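Side-chain contacts in putative phage capsid protein (Corynebacterium diphtheriae NCTC 13129, PDB 2R9I), which is of unknown function but probably contributes to a phage capsid, this chain being the helical N-terminal domain of a longer protein: residues L10-R13 with E14-D18; D30-P33 with A34-A37; Q38-E41 with N42-I46; S48-E51 with S52-A56. All coordinates share one frame; numbering follows the deposited sequence.

Interaction 1. Residues L10-R13 with E14-D18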
# COMPACT_ATOMS: atom_id res chain seq x y z
N LEU A 10 8.57 2.29 -0.53
CA LEU A 10 7.93 3.41 0.13
C LEU A 10 7.33 4.36 -0.90
O LEU A 10 6.21 4.83 -0.71
CB LEU A 10 8.91 4.13 1.06
CG LEU A 10 9.43 3.31 2.26
CD1 LEU A 10 10.72 3.92 2.90
CD2 LEU A 10 8.34 3.15 3.32
N ALA A 11 8.06 4.62 -2.00
CA ALA A 11 7.52 5.44 -3.07
C ALA A 11 6.27 4.77 -3.68
O ALA A 11 5.25 5.43 -3.96
CB ALA A 11 8.56 5.72 -4.15
N HIS A 12 6.39 3.46 -3.88
CA HIS A 12 5.32 2.64 -4.46
C HIS A 12 4.07 2.70 -3.59
O HIS A 12 2.97 2.93 -4.11
CB HIS A 12 5.79 1.20 -4.61
CG HIS A 12 4.78 0.30 -5.23
ND1 HIS A 12 4.39 0.41 -6.55
CD2 HIS A 12 4.05 -0.72 -4.71
CE1 HIS A 12 3.49 -0.52 -6.83
NE2 HIS A 12 3.26 -1.21 -5.73
N ARG A 13 4.25 2.51 -2.29
CA ARG A 13 3.13 2.61 -1.34
C ARG A 13 2.45 3.97 -1.44
O ARG A 13 1.23 4.06 -1.51
CB ARG A 13 3.62 2.41 0.10
CG ARG A 13 2.52 2.00 1.06
CD ARG A 13 1.96 3.19 1.81
NE ARG A 13 1.05 2.71 2.84
CZ ARG A 13 0.14 3.44 3.47
NH1 ARG A 13 -0.63 2.85 4.37
NH2 ARG A 13 -0.02 4.75 3.21
N GLU A 14 3.24 5.03 -1.45
CA GLU A 14 2.69 6.34 -1.49
C GLU A 14 1.96 6.61 -2.82
O GLU A 14 0.91 7.26 -2.82
CB GLU A 14 3.79 7.33 -1.24
CG GLU A 14 3.38 8.76 -1.43
CD GLU A 14 4.54 9.68 -1.10
OE1 GLU A 14 5.65 9.15 -0.77
OE2 GLU A 14 4.34 10.92 -1.14
N ASN A 15 2.49 6.10 -3.94
CA ASN A 15 1.77 6.15 -5.25
C ASN A 15 0.42 5.43 -5.26
O ASN A 15 -0.55 5.92 -5.81
CB ASN A 15 2.64 5.61 -6.39
CG ASN A 15 3.84 6.50 -6.67
OD1 ASN A 15 3.75 7.71 -6.55
ND2 ASN A 15 4.96 5.91 -7.04
N LEU A 16 0.36 4.32 -4.57
CA LEU A 16 -0.86 3.60 -4.46
C LEU A 16 -1.85 4.37 -3.63
O LEU A 16 -3.01 4.33 -3.89
CB LEU A 16 -0.58 2.26 -3.82
CG LEU A 16 -0.45 1.06 -4.73
CD1 LEU A 16 -0.15 1.45 -6.12
CD2 LEU A 16 0.59 0.17 -4.22
N MSE A 17 -1.38 5.05 -2.62
CA MSE A 17 -2.27 5.77 -1.74
C MSE A 17 -2.77 6.96 -2.47
O MSE A 17 -3.90 7.31 -2.40
CB MSE A 17 -1.48 6.23 -0.55
CG MSE A 17 -1.74 5.43 0.65
SE MSE A 17 -3.42 5.98 1.20
CE MSE A 17 -3.80 4.71 2.52
N ASP A 18 -1.87 7.60 -3.17
CA ASP A 18 -2.20 8.76 -4.03
C ASP A 18 -3.28 8.35 -5.04
O ASP A 18 -4.31 9.03 -5.16
CB ASP A 18 -0.93 9.28 -4.73
CG ASP A 18 -1.12 10.67 -5.42
OD1 ASP A 18 -0.84 11.71 -4.79
OD2 ASP A 18 -1.50 10.73 -6.60
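A chi1 of -178° carries the His-12 imidazole away from its backbone N to the side of its own carbonyl carbon, which sends the ring forward along the helix toward Leu-16, one turn on. Leu-16 answers with both methyls. CD1 lies over one face of the ring, while CD2 makes the nearest approach, 3.4 Å from His-12 NE2, so this is apolar packing of a branched tip against an imidazole. Arg-13 also starts out on the side of its carbonyl, but its chain bends at chi2 (-96°) and then runs on alongside Met-17, a selenomethionine in this crystal. The two side chains point the same way. Met-17 CG sits obliquely to the guanidinium, 3.2 Å from Arg-13 NH2, and CE follows at 3.8 Å from the same nitrogen. Beneath these pairs the backbone is regular alpha helix. Glu-14 N donates to Leu-10 O (3.1 Å), and Asn-15 N to Ala-11 O (2.8 Å). The next two bonds run from Leu-16 N to His-12 O and from Met-17 N to Arg-13 O, each 3.0 Å long. Ala-11, Glu-14 and Asn-15 make up an exposed part of the surface. Other side chains meet helix 33-71, which runs antiparallel to helix 6-26: Leu-10 touches Ile-57 and Arg-61, Arg-13 and Leu-16 rest on Ile-50, and Arg-13 NE forms a salt bridge with Asp-54, tying the two arms of the helical hairpin together.

Interaction 2. Residues D30-P33 with A34-A37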
# COMPACT_ATOMS: atom_id res chain seq x y z
N ASP A 30 -22.76 12.92 -8.27
CA ASP A 30 -23.40 13.21 -9.55
C ASP A 30 -22.96 12.21 -10.62
O ASP A 30 -23.24 12.40 -11.81
CB ASP A 30 -23.08 14.63 -10.01
CG ASP A 30 -21.65 14.78 -10.50
OD1 ASP A 30 -21.44 15.48 -11.51
OD2 ASP A 30 -20.74 14.20 -9.88
N MSE A 31 -22.29 11.15 -10.19
CA MSE A 31 -21.92 10.06 -11.09
C MSE A 31 -23.00 8.98 -11.11
O MSE A 31 -23.75 8.81 -10.15
CB MSE A 31 -20.58 9.45 -10.67
CG MSE A 31 -20.15 8.26 -11.52
SE MSE A 31 -18.36 7.63 -11.07
CE MSE A 31 -18.53 7.59 -9.12
N ASP A 32 -23.06 8.25 -12.22
CA ASP A 32 -24.06 7.20 -12.38
C ASP A 32 -23.81 6.01 -11.44
O ASP A 32 -22.69 5.52 -11.37
CB ASP A 32 -24.02 6.72 -13.84
CG ASP A 32 -25.19 5.86 -14.20
OD1 ASP A 32 -26.26 6.42 -14.56
OD2 ASP A 32 -25.02 4.62 -14.14
N PRO A 33 -24.86 5.53 -10.72
CA PRO A 33 -24.80 4.35 -9.85
C PRO A 33 -23.94 3.18 -10.35
O PRO A 33 -23.19 2.61 -9.57
CB PRO A 33 -26.26 3.91 -9.73
CG PRO A 33 -27.05 4.86 -10.61
CD PRO A 33 -26.22 6.09 -10.70
N ALA A 34 -24.06 2.82 -11.62
CA ALA A 34 -23.31 1.68 -12.18
C ALA A 34 -21.81 1.93 -12.14
O ALA A 34 -21.03 1.11 -11.65
CB ALA A 34 -23.79 1.38 -13.60
N ASP A 35 -21.43 3.10 -12.63
CA ASP A 35 -20.04 3.57 -12.62
C ASP A 35 -19.55 3.77 -11.20
O ASP A 35 -18.39 3.47 -10.89
CB ASP A 35 -19.96 4.89 -13.37
CG ASP A 35 -20.28 4.72 -14.86
OD1 ASP A 35 -21.45 4.95 -15.32
OD2 ASP A 35 -19.31 4.33 -15.55
N ALA A 36 -20.42 4.29 -10.35
CA ALA A 36 -20.04 4.52 -8.97
C ALA A 36 -19.72 3.20 -8.29
O ALA A 36 -18.74 3.12 -7.58
CB ALA A 36 -21.12 5.27 -8.21
N ALA A 37 -20.56 2.19 -8.52
CA ALA A 37 -20.31 0.86 -7.97
C ALA A 37 -19.01 0.26 -8.51
O ALA A 37 -18.26 -0.33 -7.74
CB ALA A 37 -21.47 -0.07 -8.23
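Asp-32 caps the start of the helix by accepting from Ala-34 N through OD2 (3.2 Å). Its chi1 of -168° turns the carboxylate to the side of its own carbonyl, close to the first turn, and the N-H meets OD2 from above the carboxylate plane, 40° out of it. Pro-33 follows directly as the first helical residue, a place where its lack of an N-H costs no helical bond. Met-31, a selenomethionine here, is extended through chi1 and chi2, then bends at chi3 (47°). That last bend lays CE against Ala-36, 3.6 Å from its CB, while CG passes 3.8 Å from Asp-35 CB. Met-31 and Ala-36 occupy the two positions of a hydrophobic staple, flanking the cap. Asp-35 keeps CG beside its backbone N and faces Asp-32, with OD1 3.8 Å from OD2 of Asp-32. The partial positive charge of the helix start would probably ease this meeting of like charges. Regular helical bonding begins with Ala-36 N to Asp-32 O (2.8 Å), then Ala-37 N to Pro-33 O (2.9 Å). This exposed corner lies at the turn of the hairpin, where the loop leaving helix 6-26 enters helix 33-71.

Interaction 3. Residues Q38-E41 with N42-I46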
# COMPACT_ATOMS: atom_id res chain seq x y z
N GLN A 38 -18.73 0.44 -9.80
CA GLN A 38 -17.48 -0.08 -10.38
C GLN A 38 -16.33 0.64 -9.76
O GLN A 38 -15.37 0.00 -9.28
CB GLN A 38 -17.41 0.13 -11.88
CG GLN A 38 -16.15 -0.48 -12.58
CD GLN A 38 -16.03 -2.03 -12.56
OE1 GLN A 38 -17.01 -2.73 -12.82
NE2 GLN A 38 -14.82 -2.55 -12.29
N ALA A 39 -16.42 1.97 -9.73
CA ALA A 39 -15.35 2.80 -9.16
C ALA A 39 -14.99 2.38 -7.74
O ALA A 39 -13.80 2.37 -7.39
CB ALA A 39 -15.70 4.27 -9.22
N VAL A 40 -15.98 2.03 -6.93
CA VAL A 40 -15.77 1.57 -5.55
C VAL A 40 -15.03 0.23 -5.53
O VAL A 40 -14.21 -0.05 -4.64
CB VAL A 40 -17.10 1.44 -4.79
CG1 VAL A 40 -16.94 0.63 -3.51
CG2 VAL A 40 -17.64 2.80 -4.48
N GLU A 41 -15.33 -0.61 -6.52
CA GLU A 41 -14.66 -1.89 -6.67
C GLU A 41 -13.17 -1.64 -6.92
O GLU A 41 -12.31 -2.24 -6.29
CB GLU A 41 -15.31 -2.65 -7.82
CG GLU A 41 -15.45 -4.14 -7.59
CD GLU A 41 -16.01 -4.50 -6.21
OE1 GLU A 41 -17.07 -3.94 -5.86
OE2 GLU A 41 -15.39 -5.34 -5.49
N ASN A 42 -12.87 -0.71 -7.81
CA ASN A 42 -11.49 -0.35 -8.12
C ASN A 42 -10.71 0.20 -6.93
O ASN A 42 -9.55 -0.14 -6.72
CB ASN A 42 -11.48 0.68 -9.23
CG ASN A 42 -12.17 0.20 -10.48
OD1 ASN A 42 -12.45 1.01 -11.35
ND2 ASN A 42 -12.43 -1.11 -10.60
N VAL A 43 -11.35 1.05 -6.14
CA VAL A 43 -10.69 1.56 -4.94
C VAL A 43 -10.39 0.45 -3.93
O VAL A 43 -9.30 0.40 -3.37
CB VAL A 43 -11.52 2.70 -4.26
CG1 VAL A 43 -10.85 3.18 -2.98
CG2 VAL A 43 -11.71 3.85 -5.21
N LYS A 44 -11.35 -0.44 -3.69
CA LYS A 44 -11.13 -1.59 -2.78
C LYS A 44 -9.92 -2.45 -3.22
O LYS A 44 -9.20 -3.02 -2.39
CB LYS A 44 -12.38 -2.45 -2.70
CG LYS A 44 -13.47 -1.91 -1.83
CD LYS A 44 -14.65 -2.86 -1.94
CE LYS A 44 -15.42 -3.01 -0.63
NZ LYS A 44 -16.44 -1.93 -0.51
N SER A 45 -9.69 -2.50 -4.54
CA SER A 45 -8.57 -3.24 -5.12
C SER A 45 -7.21 -2.58 -4.96
O SER A 45 -6.22 -3.24 -4.72
CB SER A 45 -8.81 -3.50 -6.59
OG SER A 45 -9.39 -4.79 -6.70
N ILE A 46 -7.18 -1.27 -5.16
CA ILE A 46 -5.98 -0.50 -4.92
C ILE A 46 -5.70 -0.56 -3.44
O ILE A 46 -4.57 -0.85 -3.05
CB ILE A 46 -6.14 0.94 -5.38
CG1 ILE A 46 -6.29 0.96 -6.92
CG2 ILE A 46 -4.95 1.75 -4.95
CD1 ILE A 46 -6.58 2.37 -7.46
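Between Val-40 and Lys-44 the close part of the contact lies near the backbone, while their outer ends meet more loosely. Lys-44 N donates to Val-40 O (3.0 Å), and with chi1 at -78° the lysine folds back beside its own N, bringing CG within 3.5 Å of the same carbonyl oxygen. Further out the two side chains run alongside each other, and NZ, after bends at chi3 and chi4, comes only to 4.0 Å from Val-40 CG1. Val-43 also stays near the backbone, its CG2 branch 3.4 Å from Ala-39 O, the oxygen that also accepts from Val-43 N. On the exposed side the polar ends are spread out. The Gln-38 and Asn-42 side chains cross at an angle, one turn apart; their backbones are joined by Asn-42 N to Gln-38 O (3.0 Å). Glu-41 curls at chi2, leaving OE1 5.7 Å from Lys-44 NZ, so these opposite charges can attract only at a distance and form no salt bridge. The other flank of this piece of helix 33-71 faces inward: Val-43 packs on Ala-23, Ile-46 on Ser-19 and Ala-20 of helix 6-26, and Ala-39 and Val-40 on Ile-27 of the connecting loop.

Interaction 4. Residues S48-E51 with S52-A56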
# COMPACT_ATOMS: atom_id res chain seq x y z
N SER A 48 -6.40 -2.85 -1.35
CA SER A 48 -5.89 -4.18 -1.07
C SER A 48 -4.39 -4.28 -1.39
O SER A 48 -3.64 -4.99 -0.71
CB SER A 48 -6.66 -5.19 -1.90
OG SER A 48 -6.37 -6.48 -1.44
N GLU A 49 -3.95 -3.56 -2.41
CA GLU A 49 -2.54 -3.55 -2.78
C GLU A 49 -1.67 -2.70 -1.84
O GLU A 49 -0.52 -3.09 -1.57
CB GLU A 49 -2.33 -3.09 -4.23
CG GLU A 49 -2.77 -4.09 -5.27
CD GLU A 49 -2.15 -5.48 -5.13
OE1 GLU A 49 -1.10 -5.65 -4.43
OE2 GLU A 49 -2.73 -6.42 -5.73
N ILE A 50 -2.21 -1.57 -1.38
CA ILE A 50 -1.59 -0.77 -0.33
C ILE A 50 -1.32 -1.64 0.91
O ILE A 50 -0.19 -1.67 1.39
CB ILE A 50 -2.44 0.46 0.09
CG1 ILE A 50 -2.52 1.48 -1.04
CG2 ILE A 50 -1.84 1.13 1.31
CD1 ILE A 50 -3.79 2.33 -1.02
N GLU A 51 -2.33 -2.37 1.39
CA GLU A 51 -2.17 -3.19 2.59
C GLU A 51 -1.06 -4.20 2.42
O GLU A 51 -0.21 -4.39 3.31
CB GLU A 51 -3.45 -3.93 2.92
CG GLU A 51 -4.49 -3.07 3.56
CD GLU A 51 -5.81 -3.80 3.76
OE1 GLU A 51 -5.92 -4.97 3.31
OE2 GLU A 51 -6.73 -3.22 4.38
N SER A 52 -1.07 -4.82 1.26
CA SER A 52 -0.10 -5.82 0.92
C SER A 52 1.35 -5.26 0.75
O SER A 52 2.35 -5.94 1.04
CB SER A 52 -0.63 -6.52 -0.32
OG SER A 52 0.43 -7.07 -1.04
N THR A 53 1.47 -4.00 0.32
CA THR A 53 2.77 -3.33 0.23
C THR A 53 3.23 -2.93 1.61
O THR A 53 4.43 -2.95 1.90
CB THR A 53 2.66 -2.08 -0.67
OG1 THR A 53 2.37 -2.52 -2.00
CG2 THR A 53 3.95 -1.23 -0.68
N ASP A 54 2.28 -2.55 2.45
CA ASP A 54 2.61 -2.28 3.83
C ASP A 54 3.26 -3.48 4.49
O ASP A 54 4.20 -3.33 5.25
CB ASP A 54 1.37 -1.87 4.60
CG ASP A 54 1.05 -0.41 4.42
OD1 ASP A 54 1.95 0.36 3.96
OD2 ASP A 54 -0.11 -0.01 4.74
N GLU A 55 2.77 -4.68 4.18
CA GLU A 55 3.40 -5.90 4.69
C GLU A 55 4.81 -6.07 4.14
O GLU A 55 5.71 -6.43 4.90
CB GLU A 55 2.58 -7.13 4.36
CG GLU A 55 1.25 -7.16 5.09
CD GLU A 55 0.32 -8.27 4.57
OE1 GLU A 55 0.34 -8.59 3.33
OE2 GLU A 55 -0.44 -8.83 5.40
N ALA A 56 5.00 -5.81 2.84
CA ALA A 56 6.34 -5.91 2.26
C ALA A 56 7.31 -4.97 2.99
O ALA A 56 8.46 -5.33 3.27
CB ALA A 56 6.28 -5.61 0.79
O HOH W 1 1.44 -7.52 -3.56
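The backbone from Ser-48 to Glu-55 is alpha-helical, each carbonyl of 48-51 accepting from the N-H four residues on, with Asp-54 N to Ile-50 O the shortest of these bonds at 2.8 Å. Glu-49 O takes two donors. Thr-53 N reaches it at 2.9 Å, and Thr-53 OG1 at 3.0 Å, the two approaching from opposite faces of the carbonyl plane. The threonine's chi1 of -66° places OG1 beside its own N and turned back up the helix, so a buried hydroxyl finds its acceptor one turn earlier. On the exposed flank Glu-49 and Ser-52 meet through a water. Glu-49 bends at chi2, leaving OE1 4.0 Å from Ser-52 OG, and the water spans them, donating to Glu-49 OE1 over 3.3 Å and lying 2.8 Å from Ser-52 OG. Ile-50 and Asp-54 point the same way, with CG2 of the isoleucine 4.0 Å from Asp-54 OD2. Further along, Glu-55 CG lies 3.6 Å from Glu-51 O, the oxygen that accepts from Glu-55 N. Within the hairpin this part of helix 33-71 turns Ile-50 and Thr-53 toward helix 6-26. Thr-53 touches His-12 and Arg-13, and the Asp-54 carboxylate finds its main partner in Arg-13, on the opposing helix.

How the interactions relate
All four contacts are local, one turn or so along a single chain, yet they serve different places in a two-helix hairpin. Interactions 1 and 4 lie near the middle and face each other, centres about 10 Å apart, joined by the Arg-13 to Asp-54 salt bridge and by packing of Leu-16 on Ile-50. Only interaction 4 includes buried residues; the others are surface contacts. Interaction 3 precedes interaction 4 on helix 33-71 and touches interaction 1 where Ile-46 meets Leu-16. Interaction 2, about 26 Å from interaction 1 between centres, lies at the turn, directly before interaction 3: it adds a side-chain N-cap to the backbone bonds and packing that the others have in mid-helix.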